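Local atomic coordinates of uncharacterized protein YacP (PDB entry 5MQ8), a protein that acts as an endoribonuclease (Rae1) in ribosome-dependent mRNA decay in Bacillus subtilis and has a PIN-related NYN domain. Residues A[96-101]-A[114-119]; A[49-54]-A[82-87]; A[38-43]-A[129-134]; A[101-106]-A[119-124]. All blocks are in the same frame, centred on the assembly; numbering follows the deposited sequence.

Contact 1: A[96-101]-A[114-119]; sequences TQIHVA and QGALRK
His99 and Leu117 sit opposite each other in a parallel pair of strands, 98-101 and 117-119, whose short axes approach to 4.6 Å and diverge by 33°. Three backbone bonds join them. Leu117 N reaches Ile98 O at 3.0 Å, Val100 N gives its hydrogen to Leu117 O at 2.8 Å, and Lys119 N meets Val100 O, also at 2.8 Å. Residue 117 thus bonds to 98 and 100, the staggered pattern of parallel sheet, and C-H groups of Ala116, His99 and Ala101 add weak contacts to carbonyl oxygens. Two residues ahead of the strand, Gly115 has backbone angles that would press a CB against the preceding carbonyl oxygen, so glycine fits.

On one face His99 and Leu117 lie side by side, pointing the same way, with His99 CE1 3.8 Å from Leu117 CD1, a methyl that also meets the Gln97 stem. The lysine chain is bent at its last two torsions, chi4 being 72°, which turns Lys119 NZ back toward the imidazole. A water joins them, 2.8 Å from His99 ND1 and 3.0 Å from Lys119 NZ, while His99 NE2 bonds to Asp2. Toward helix 80-90 the contact is apolar: Ile98 CG2 touches Ala116 CB at 4.0 Å, and Val100 packs on Trp109 and Phe112. Small Ala116 and branched Ile98 and Val100 suit these buried places. Arg118, on the face of Val100, carries its guanidinium to Asp104 O. The pair forms one margin of the five-stranded parallel sheet of the PIN-like fold, 117-119 being one of its two outermost strands within the chain.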
# COMPACT_ATOMS: atom_id res chain seq x y z
N THR A 96 -3.12 -35.12 -3.54
CA THR A 96 -2.36 -33.93 -3.96
C THR A 96 -1.83 -34.01 -5.39
O THR A 96 -1.22 -35.02 -5.76
CB THR A 96 -1.25 -33.66 -2.91
OG1 THR A 96 -1.82 -33.03 -1.77
CG2 THR A 96 -0.09 -32.82 -3.44
N GLN A 97 -2.03 -32.93 -6.18
CA GLN A 97 -1.49 -32.79 -7.54
C GLN A 97 -0.32 -31.78 -7.55
O GLN A 97 -0.50 -30.61 -7.19
CB GLN A 97 -2.57 -32.41 -8.57
CG GLN A 97 -2.07 -32.30 -10.03
CD GLN A 97 -1.52 -33.60 -10.58
OE1 GLN A 97 -0.31 -33.84 -10.61
NE2 GLN A 97 -2.41 -34.48 -11.03
N ILE A 98 0.87 -32.26 -7.94
CA ILE A 98 2.09 -31.47 -8.05
C ILE A 98 2.13 -30.79 -9.42
O ILE A 98 1.96 -31.44 -10.45
CB ILE A 98 3.38 -32.32 -7.77
CG1 ILE A 98 3.35 -33.02 -6.37
CG2 ILE A 98 4.67 -31.50 -7.96
CD1 ILE A 98 3.30 -32.15 -5.09
N HIS A 99 2.35 -29.47 -9.43
CA HIS A 99 2.52 -28.67 -10.63
C HIS A 99 3.93 -28.10 -10.58
O HIS A 99 4.38 -27.70 -9.51
CB HIS A 99 1.50 -27.55 -10.71
CG HIS A 99 0.08 -28.02 -10.77
ND1 HIS A 99 -0.57 -28.21 -11.98
CD2 HIS A 99 -0.78 -28.30 -9.76
CE1 HIS A 99 -1.79 -28.61 -11.68
NE2 HIS A 99 -1.96 -28.68 -10.36
N VAL A 100 4.63 -28.08 -11.72
CA VAL A 100 5.98 -27.54 -11.79
C VAL A 100 6.01 -26.44 -12.84
O VAL A 100 5.76 -26.70 -14.02
CB VAL A 100 7.08 -28.60 -12.04
CG1 VAL A 100 8.48 -27.97 -12.02
CG2 VAL A 100 7.00 -29.74 -11.02
N ALA A 101 6.35 -25.21 -12.41
CA ALA A 101 6.45 -24.08 -13.32
C ALA A 101 7.87 -23.98 -13.88
O ALA A 101 8.81 -23.63 -13.15
CB ALA A 101 6.06 -22.79 -12.61
N GLN A 114 6.78 -38.83 -13.21
CA GLN A 114 6.32 -39.26 -11.88
C GLN A 114 4.99 -38.61 -11.44
O GLN A 114 4.74 -38.44 -10.24
CB GLN A 114 7.42 -39.01 -10.82
CG GLN A 114 8.64 -39.90 -10.95
CD GLN A 114 9.81 -39.34 -10.19
OE1 GLN A 114 9.85 -39.34 -8.96
NE2 GLN A 114 10.81 -38.86 -10.92
N GLY A 115 4.15 -38.27 -12.42
CA GLY A 115 2.83 -37.70 -12.18
C GLY A 115 2.71 -36.18 -12.09
O GLY A 115 1.59 -35.66 -12.12
N ALA A 116 3.84 -35.46 -11.99
CA ALA A 116 3.83 -34.00 -11.92
C ALA A 116 3.45 -33.38 -13.25
O ALA A 116 3.82 -33.90 -14.30
CB ALA A 116 5.18 -33.47 -11.46
N LEU A 117 2.68 -32.28 -13.20
CA LEU A 117 2.22 -31.56 -14.38
C LEU A 117 3.11 -30.36 -14.64
O LEU A 117 3.55 -29.69 -13.71
CB LEU A 117 0.74 -31.13 -14.25
CG LEU A 117 -0.30 -32.27 -14.25
CD1 LEU A 117 -1.66 -31.77 -13.81
CD2 LEU A 117 -0.41 -32.93 -15.63
N ARG A 118 3.38 -30.11 -15.91
CA ARG A 118 4.24 -29.02 -16.34
C ARG A 118 3.43 -27.78 -16.67
O ARG A 118 2.47 -27.85 -17.44
CB ARG A 118 5.11 -29.48 -17.53
CG ARG A 118 5.75 -28.35 -18.31
CD ARG A 118 6.71 -28.87 -19.35
NE ARG A 118 7.82 -27.94 -19.41
CZ ARG A 118 9.10 -28.26 -19.33
NH1 ARG A 118 9.47 -29.54 -19.28
NH2 ARG A 118 10.03 -27.32 -19.34
N LYS A 119 3.84 -26.65 -16.08
CA LYS A 119 3.25 -25.34 -16.31
C LYS A 119 4.35 -24.47 -16.90
O LYS A 119 5.46 -24.41 -16.35
CB LYS A 119 2.71 -24.77 -14.98
CG LYS A 119 1.89 -23.50 -15.15
CD LYS A 119 1.49 -22.88 -13.80
CE LYS A 119 0.15 -23.34 -13.27
NZ LYS A 119 0.17 -24.74 -12.78
O HOH W 1 -0.41 -27.12 -14.54

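Contact 2: A[49-54]-A[82-87]; sequences IVVFDA and ERIEKL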
# COMPACT_ATOMS: atom_id res chain seq x y z
N ILE A 49 6.21 -23.27 -3.63
CA ILE A 49 7.61 -23.40 -3.25
C ILE A 49 8.47 -22.90 -4.41
O ILE A 49 8.36 -23.40 -5.52
CB ILE A 49 8.01 -24.82 -2.74
CG1 ILE A 49 7.11 -25.26 -1.55
CG2 ILE A 49 9.51 -24.83 -2.34
CD1 ILE A 49 7.29 -26.71 -1.07
N VAL A 50 9.31 -21.91 -4.14
CA VAL A 50 10.19 -21.35 -5.18
C VAL A 50 11.60 -21.90 -4.99
O VAL A 50 12.19 -21.75 -3.92
CB VAL A 50 10.14 -19.79 -5.25
CG1 VAL A 50 10.94 -19.27 -6.44
CG2 VAL A 50 8.69 -19.30 -5.34
N VAL A 51 12.11 -22.55 -6.04
CA VAL A 51 13.44 -23.16 -6.06
C VAL A 51 14.38 -22.34 -6.94
O VAL A 51 14.15 -22.17 -8.14
CB VAL A 51 13.39 -24.66 -6.46
CG1 VAL A 51 14.79 -25.28 -6.54
CG2 VAL A 51 12.52 -25.45 -5.49
N PHE A 52 15.43 -21.83 -6.32
CA PHE A 52 16.43 -21.03 -6.99
C PHE A 52 17.74 -21.80 -7.08
O PHE A 52 18.22 -22.35 -6.08
CB PHE A 52 16.67 -19.71 -6.26
CG PHE A 52 15.55 -18.71 -6.34
CD1 PHE A 52 15.23 -18.09 -7.55
CD2 PHE A 52 14.85 -18.32 -5.20
CE1 PHE A 52 14.20 -17.13 -7.62
CE2 PHE A 52 13.83 -17.37 -5.27
CZ PHE A 52 13.51 -16.79 -6.48
N ASP A 53 18.32 -21.82 -8.28
CA ASP A 53 19.62 -22.43 -8.49
C ASP A 53 20.61 -21.47 -7.78
O ASP A 53 20.70 -20.30 -8.15
CB ASP A 53 19.91 -22.50 -10.01
CG ASP A 53 21.22 -23.19 -10.33
OD1 ASP A 53 22.29 -22.66 -9.92
OD2 ASP A 53 21.19 -24.26 -10.98
N ALA A 54 21.29 -21.97 -6.72
CA ALA A 54 22.23 -21.18 -5.90
C ALA A 54 23.44 -20.59 -6.64
O ALA A 54 24.03 -19.61 -6.17
CB ALA A 54 22.70 -22.02 -4.71
N GLU A 82 16.41 -31.27 -9.88
CA GLU A 82 16.74 -32.31 -8.91
C GLU A 82 16.11 -31.99 -7.55
O GLU A 82 15.50 -32.87 -6.94
CB GLU A 82 18.27 -32.50 -8.78
CG GLU A 82 18.88 -33.10 -10.04
CD GLU A 82 20.40 -33.12 -10.12
OE1 GLU A 82 21.06 -32.40 -9.34
OE2 GLU A 82 20.93 -33.83 -11.01
N ARG A 83 16.20 -30.71 -7.11
CA ARG A 83 15.57 -30.26 -5.87
C ARG A 83 14.05 -30.33 -5.96
O ARG A 83 13.41 -30.81 -5.04
CB ARG A 83 16.07 -28.86 -5.45
CG ARG A 83 15.46 -28.33 -4.14
CD ARG A 83 15.70 -29.21 -2.92
NE ARG A 83 17.13 -29.27 -2.61
CZ ARG A 83 17.68 -28.87 -1.47
NH1 ARG A 83 16.92 -28.47 -0.46
NH2 ARG A 83 18.99 -28.92 -1.32
N ILE A 84 13.49 -29.92 -7.11
CA ILE A 84 12.05 -29.97 -7.37
C ILE A 84 11.54 -31.44 -7.27
O ILE A 84 10.50 -31.68 -6.65
CB ILE A 84 11.68 -29.24 -8.69
CG1 ILE A 84 11.69 -27.71 -8.45
CG2 ILE A 84 10.33 -29.70 -9.23
CD1 ILE A 84 11.77 -26.83 -9.69
N GLU A 85 12.31 -32.40 -7.82
CA GLU A 85 11.97 -33.83 -7.73
C GLU A 85 11.95 -34.30 -6.25
O GLU A 85 11.02 -34.98 -5.85
CB GLU A 85 12.96 -34.67 -8.56
CG GLU A 85 12.60 -36.15 -8.64
CD GLU A 85 13.65 -37.04 -9.27
OE1 GLU A 85 13.27 -37.94 -10.05
OE2 GLU A 85 14.86 -36.83 -9.00
N LYS A 86 12.98 -33.93 -5.46
CA LYS A 86 13.09 -34.27 -4.04
C LYS A 86 11.89 -33.71 -3.27
O LYS A 86 11.29 -34.45 -2.49
CB LYS A 86 14.40 -33.74 -3.44
CG LYS A 86 15.62 -34.58 -3.78
CD LYS A 86 16.90 -33.83 -3.46
CE LYS A 86 18.11 -34.42 -4.14
NZ LYS A 86 19.33 -33.59 -3.95
N LEU A 87 11.52 -32.44 -3.54
CA LEU A 87 10.37 -31.78 -2.90
C LEU A 87 9.06 -32.47 -3.25
O LEU A 87 8.25 -32.71 -2.36
CB LEU A 87 10.31 -30.30 -3.27
CG LEU A 87 11.31 -29.42 -2.56
CD1 LEU A 87 11.60 -28.19 -3.36
CD2 LEU A 87 10.85 -29.07 -1.14
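Val51 points its CB from strand 47-52 at helix 80-90, where CB lies 4.0 Å from Ile84 CG1. From there the side chain forks. CG1, anti to the backbone N (chi1 178°), comes against the start of the arginine chain, 3.9 Å from Arg83 CG. CG2 takes the other branch and touches two residues one helical turn apart, lying 3.8 Å from Ile84 CG1 and 3.6 Å from Leu87 CD1. Valine and leucine slide past each other in opposite directions, while the arginine stem crosses the valine at about a right angle.

The helix segment runs at 150° to the strand, 9.3 Å between axes, as in α/β folds where helices cover a parallel sheet and run counter to its strands. Helix 80-90 covers the face carrying Ile49 and Val51; Val50 and Phe52 turn to the other face, against helix 23-44. A β-branched valine is short and broad enough to meet three helix residues at once.

Two residues back along the strand, Ile49 CG2 meets the same leucine methyl, 4.1 Å from Leu87 CD1. Arg83 lends only its aliphatic stem to the strand: bends at chi2 and chi3 lead the chain away, and its guanidinium forms a salt bridge with Glu78.

Contact 3: A[38-43]-A[129-134]; sequences AEYQSY and ETIERR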
# COMPACT_ATOMS: atom_id res chain seq x y z
N ALA A 38 3.72 -14.78 -3.50
CA ALA A 38 2.97 -14.56 -2.26
C ALA A 38 1.52 -14.27 -2.63
O ALA A 38 0.62 -14.89 -2.07
CB ALA A 38 3.56 -13.40 -1.47
N GLU A 39 1.30 -13.39 -3.64
CA GLU A 39 -0.01 -13.05 -4.17
C GLU A 39 -0.72 -14.30 -4.72
O GLU A 39 -1.89 -14.52 -4.41
CB GLU A 39 0.10 -11.98 -5.25
CG GLU A 39 0.28 -10.59 -4.69
CD GLU A 39 1.12 -9.64 -5.52
OE1 GLU A 39 1.21 -9.84 -6.75
OE2 GLU A 39 1.67 -8.68 -4.94
N TYR A 40 0.01 -15.14 -5.51
CA TYR A 40 -0.47 -16.39 -6.10
C TYR A 40 -0.92 -17.35 -5.01
O TYR A 40 -2.03 -17.87 -5.10
CB TYR A 40 0.61 -17.05 -6.99
CG TYR A 40 0.11 -18.23 -7.79
CD1 TYR A 40 0.08 -19.51 -7.24
CD2 TYR A 40 -0.32 -18.08 -9.10
CE1 TYR A 40 -0.41 -20.60 -7.97
CE2 TYR A 40 -0.77 -19.16 -9.85
CZ TYR A 40 -0.82 -20.42 -9.28
OH TYR A 40 -1.28 -21.49 -10.02
N GLN A 41 -0.04 -17.60 -3.99
CA GLN A 41 -0.35 -18.50 -2.88
C GLN A 41 -1.63 -18.03 -2.15
O GLN A 41 -2.53 -18.84 -1.94
CB GLN A 41 0.84 -18.60 -1.89
CG GLN A 41 0.51 -19.46 -0.65
CD GLN A 41 1.62 -20.30 -0.07
OE1 GLN A 41 2.48 -20.84 -0.77
NE2 GLN A 41 1.61 -20.45 1.23
N SER A 42 -1.68 -16.75 -1.76
CA SER A 42 -2.81 -16.17 -1.04
C SER A 42 -4.13 -16.22 -1.81
O SER A 42 -5.12 -16.65 -1.25
CB SER A 42 -2.49 -14.75 -0.61
OG SER A 42 -3.56 -14.23 0.15
N TYR A 43 -4.13 -15.82 -3.09
CA TYR A 43 -5.34 -15.86 -3.91
C TYR A 43 -5.89 -17.28 -4.11
O TYR A 43 -7.07 -17.53 -3.83
CB TYR A 43 -5.10 -15.19 -5.27
CG TYR A 43 -6.37 -15.04 -6.08
CD1 TYR A 43 -7.22 -13.94 -5.89
CD2 TYR A 43 -6.76 -16.00 -7.01
CE1 TYR A 43 -8.41 -13.81 -6.60
CE2 TYR A 43 -7.95 -15.88 -7.72
CZ TYR A 43 -8.77 -14.79 -7.51
OH TYR A 43 -9.95 -14.66 -8.20
N GLU A 129 -0.43 -12.20 -13.65
CA GLU A 129 -0.94 -10.91 -14.10
C GLU A 129 -2.44 -10.72 -13.84
O GLU A 129 -2.85 -9.64 -13.41
CB GLU A 129 -0.58 -10.64 -15.56
CG GLU A 129 0.89 -10.28 -15.73
CD GLU A 129 1.42 -10.10 -17.14
OE1 GLU A 129 0.82 -10.67 -18.08
OE2 GLU A 129 2.45 -9.41 -17.30
N THR A 130 -3.24 -11.79 -14.03
CA THR A 130 -4.69 -11.81 -13.79
C THR A 130 -4.98 -11.66 -12.28
O THR A 130 -5.82 -10.85 -11.92
CB THR A 130 -5.32 -13.11 -14.39
OG1 THR A 130 -5.15 -13.14 -15.79
CG2 THR A 130 -6.77 -13.30 -14.04
N ILE A 131 -4.29 -12.47 -11.44
CA ILE A 131 -4.41 -12.47 -9.97
C ILE A 131 -4.04 -11.09 -9.39
O ILE A 131 -4.78 -10.58 -8.55
CB ILE A 131 -3.61 -13.64 -9.33
CG1 ILE A 131 -4.30 -14.99 -9.62
CG2 ILE A 131 -3.39 -13.44 -7.83
CD1 ILE A 131 -3.48 -16.24 -9.37
N GLU A 132 -2.96 -10.47 -9.88
CA GLU A 132 -2.51 -9.14 -9.48
C GLU A 132 -3.63 -8.10 -9.69
O GLU A 132 -3.91 -7.30 -8.79
CB GLU A 132 -1.32 -8.69 -10.33
CG GLU A 132 0.06 -8.95 -9.75
CD GLU A 132 1.16 -8.28 -10.55
OE1 GLU A 132 1.28 -8.58 -11.76
OE2 GLU A 132 1.86 -7.42 -9.98
N ARG A 133 -4.22 -8.09 -10.90
CA ARG A 133 -5.28 -7.16 -11.29
C ARG A 133 -6.55 -7.37 -10.49
O ARG A 133 -7.19 -6.39 -10.14
CB ARG A 133 -5.57 -7.25 -12.81
CG ARG A 133 -4.55 -6.50 -13.66
CD ARG A 133 -4.99 -6.40 -15.12
NE ARG A 133 -4.81 -7.67 -15.85
CZ ARG A 133 -3.72 -8.00 -16.54
NH1 ARG A 133 -2.69 -7.16 -16.60
NH2 ARG A 133 -3.65 -9.17 -17.16
N ARG A 134 -6.87 -8.63 -10.19
CA ARG A 134 -8.05 -9.02 -9.42
C ARG A 134 -7.93 -8.57 -7.97
O ARG A 134 -8.88 -7.99 -7.44
CB ARG A 134 -8.30 -10.53 -9.51
CG ARG A 134 -9.61 -10.89 -10.20
CD ARG A 134 -9.67 -12.34 -10.64
NE ARG A 134 -10.06 -12.46 -12.05
CZ ARG A 134 -9.97 -13.59 -12.76
NH1 ARG A 134 -9.52 -14.70 -12.20
NH2 ARG A 134 -10.34 -13.61 -14.03
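Tyr43 and Ile131 are brought together by their first torsions: Tyr43 CG lies anti to the backbone N (chi1 -172°), and Ile131 CG1 lies anti to its carbonyl carbon (chi1 -72°). Both branches of the isoleucine meet Tyr43, and the longer one ends on Tyr40. Ile131 CG2 touches Tyr43 CB at 3.5 Å, Ile131 CG1 comes 3.7 Å from Tyr43 CD2, and Ile131 CD1 reaches on to Tyr40 CD2, also at 3.7 Å. A branched residue fits between two tyrosines; the Tyr40 hydroxyl bonds to Glu127.

Helices 23-44 and 121-145 cross here at 73°, with 9.6 Å between the segment axes, joining the layer of helices on one face of the sheet to the long helix that leaves the last strand. The second subunit packs close by, with its Phe161 on Tyr43 and its Glu162 bonded to Ser42.

Beside the isoleucine two acids approach: Glu39 OE1 lies 3.3 Å from Glu132 CG and 4.1 Å from Glu132 OE2, and both form salt bridges with Lys36, which probably offsets their repulsion. Away from this cluster, Arg134 CD comes to the hydroxyl end of the Tyr43 ring, 3.4 Å from Tyr43 OH, the two side chains crossing obliquely.

Contact 4: A[101-106]-A[119-124]; sequences ATSDYT and KSAREL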
# COMPACT_ATOMS: atom_id res chain seq x y z
N ALA A 101 6.35 -25.21 -12.41
CA ALA A 101 6.45 -24.08 -13.32
C ALA A 101 7.87 -23.98 -13.88
O ALA A 101 8.81 -23.63 -13.15
CB ALA A 101 6.06 -22.79 -12.61
N THR A 102 8.02 -24.32 -15.18
CA THR A 102 9.28 -24.28 -15.94
C THR A 102 9.04 -24.44 -17.45
O THR A 102 8.20 -25.23 -17.87
CB THR A 102 10.35 -25.28 -15.41
OG1 THR A 102 11.61 -24.97 -15.99
CG2 THR A 102 10.00 -26.76 -15.65
N SER A 103 9.81 -23.68 -18.24
CA SER A 103 9.84 -23.76 -19.70
C SER A 103 11.21 -24.30 -20.16
O SER A 103 11.50 -24.29 -21.35
CB SER A 103 9.57 -22.40 -20.33
OG SER A 103 8.18 -22.13 -20.30
N ASP A 104 12.05 -24.77 -19.20
CA ASP A 104 13.37 -25.32 -19.51
C ASP A 104 13.30 -26.74 -20.03
O ASP A 104 12.61 -27.57 -19.45
CB ASP A 104 14.30 -25.26 -18.29
CG ASP A 104 15.63 -25.95 -18.52
OD1 ASP A 104 16.52 -25.33 -19.17
OD2 ASP A 104 15.77 -27.13 -18.13
N TYR A 105 14.10 -27.05 -21.07
CA TYR A 105 14.19 -28.39 -21.63
C TYR A 105 15.64 -28.89 -21.69
O TYR A 105 15.89 -29.98 -22.21
CB TYR A 105 13.47 -28.48 -22.98
CG TYR A 105 11.96 -28.42 -22.87
CD1 TYR A 105 11.28 -27.20 -22.93
CD2 TYR A 105 11.20 -29.58 -22.75
CE1 TYR A 105 9.89 -27.14 -22.84
CE2 TYR A 105 9.81 -29.54 -22.67
CZ TYR A 105 9.16 -28.32 -22.71
OH TYR A 105 7.79 -28.26 -22.62
N THR A 106 16.60 -28.13 -21.11
CA THR A 106 18.00 -28.52 -21.05
C THR A 106 18.26 -29.58 -19.98
O THR A 106 19.19 -30.38 -20.11
CB THR A 106 18.95 -27.31 -20.91
OG1 THR A 106 18.79 -26.69 -19.64
CG2 THR A 106 18.82 -26.31 -22.05
N LYS A 119 3.84 -26.65 -16.08
CA LYS A 119 3.25 -25.34 -16.31
C LYS A 119 4.35 -24.47 -16.90
O LYS A 119 5.46 -24.41 -16.35
CB LYS A 119 2.71 -24.77 -14.98
CG LYS A 119 1.89 -23.50 -15.15
CD LYS A 119 1.49 -22.88 -13.80
CE LYS A 119 0.15 -23.34 -13.27
NZ LYS A 119 0.17 -24.74 -12.78
N SER A 120 4.10 -23.87 -18.05
CA SER A 120 5.11 -23.03 -18.69
C SER A 120 5.28 -21.68 -17.98
O SER A 120 4.40 -21.24 -17.24
CB SER A 120 4.77 -22.81 -20.17
OG SER A 120 3.61 -22.01 -20.30
N ALA A 121 6.42 -21.03 -18.25
CA ALA A 121 6.75 -19.72 -17.71
C ALA A 121 5.70 -18.67 -18.11
O ALA A 121 5.32 -17.85 -17.28
CB ALA A 121 8.13 -19.30 -18.20
N ARG A 122 5.23 -18.74 -19.38
CA ARG A 122 4.22 -17.87 -19.98
C ARG A 122 2.88 -18.05 -19.28
O ARG A 122 2.21 -17.06 -18.98
CB ARG A 122 4.10 -18.19 -21.49
CG ARG A 122 3.56 -17.04 -22.33
CD ARG A 122 3.59 -17.31 -23.83
NE ARG A 122 4.93 -17.21 -24.41
CZ ARG A 122 5.49 -16.08 -24.85
NH1 ARG A 122 6.72 -16.10 -25.35
NH2 ARG A 122 4.81 -14.94 -24.81
N GLU A 123 2.49 -19.32 -19.01
CA GLU A 123 1.24 -19.67 -18.33
C GLU A 123 1.23 -19.12 -16.92
O GLU A 123 0.23 -18.53 -16.52
CB GLU A 123 1.03 -21.18 -18.29
CG GLU A 123 0.38 -21.77 -19.53
CD GLU A 123 0.69 -23.23 -19.79
OE1 GLU A 123 0.70 -24.04 -18.83
OE2 GLU A 123 0.93 -23.57 -20.97
N LEU A 124 2.34 -19.32 -16.15
CA LEU A 124 2.41 -18.81 -14.79
C LEU A 124 2.31 -17.29 -14.78
O LEU A 124 1.53 -16.75 -14.01
CB LEU A 124 3.63 -19.33 -14.00
CG LEU A 124 3.69 -18.92 -12.50
CD1 LEU A 124 2.47 -19.40 -11.72
CD2 LEU A 124 4.98 -19.38 -11.84
O HOH W 2 7.02 -20.20 -21.79
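Thr102 and Lys119 meet through a flat group, the peptide that carries the Lys119 carbonyl. Thr102 N bonds to Lys119 O at 2.8 Å, prolonging the parallel strand pairing by one step. A second flat group, the Asp104 carboxylate, braces the loop itself: OD1 receives the Thr106 hydroxyl on its syn lone pair, with Thr106 OG1 2.7 Å away, and OD2 bonds to Trp109 and to the backbone of Glu107. The Tyr105 ring forms a cation-pi pair with Arg118. Thr102 OG1 accepts from Asp104 N, making an ST turn, and bonds to Asp7 at the end of the central strand.

Ser103 meets the start of helix 121-145. Its OG accepts the N-H of Ala121 at 2.9 Å, nearly straight at 168°, and lies 2.7 Å from a water that weakly takes the N-H of Arg122. Ser120, the N-cap, has its OG between the backbone N and the carbonyl carbon (chi1 68°) and accepts from Glu123 N at 3.2 Å. Glu123 OE1 answers with a weak bond from Ser120 N, completing a capping box. Serine suits both places because its short arm holds a hydroxyl close to the backbone. Apart from the polar cap, Ala101 CB touches Leu124 CD2 at 3.7 Å, an apolar contact of two buried residues.

The first three helix amides each meet an acceptor: Ser103 OG from the opposing loop, a water (weakly) and the Ser120 cap. This ties the helix start to the loop that follows strand 98-101.

Overall arrangement
Contacts 1 and 4 share Ala101 and Lys119, their centres 11 Å apart, so the strand pairing passes directly into the helix cap; Arg118 of contact 1 bonds to Asp104 O of contact 4. The centres of contacts 1 and 2 are about 13 Å apart, and on the sheet face between them Val100 CG1 meets Ile84 CG2 at 3.8 Å. Contact 3 is set apart, its centre about 22 Å from that of contact 2, but Tyr40 CE2 touches Leu124 CD1 of contact 4 at 3.7 Å. It also lies next to the second subunit. PIN-like nucleases generally gather acidic residues at the C-terminal ends of their strands; Asp7, beside contact 4, would be consistent with such a site.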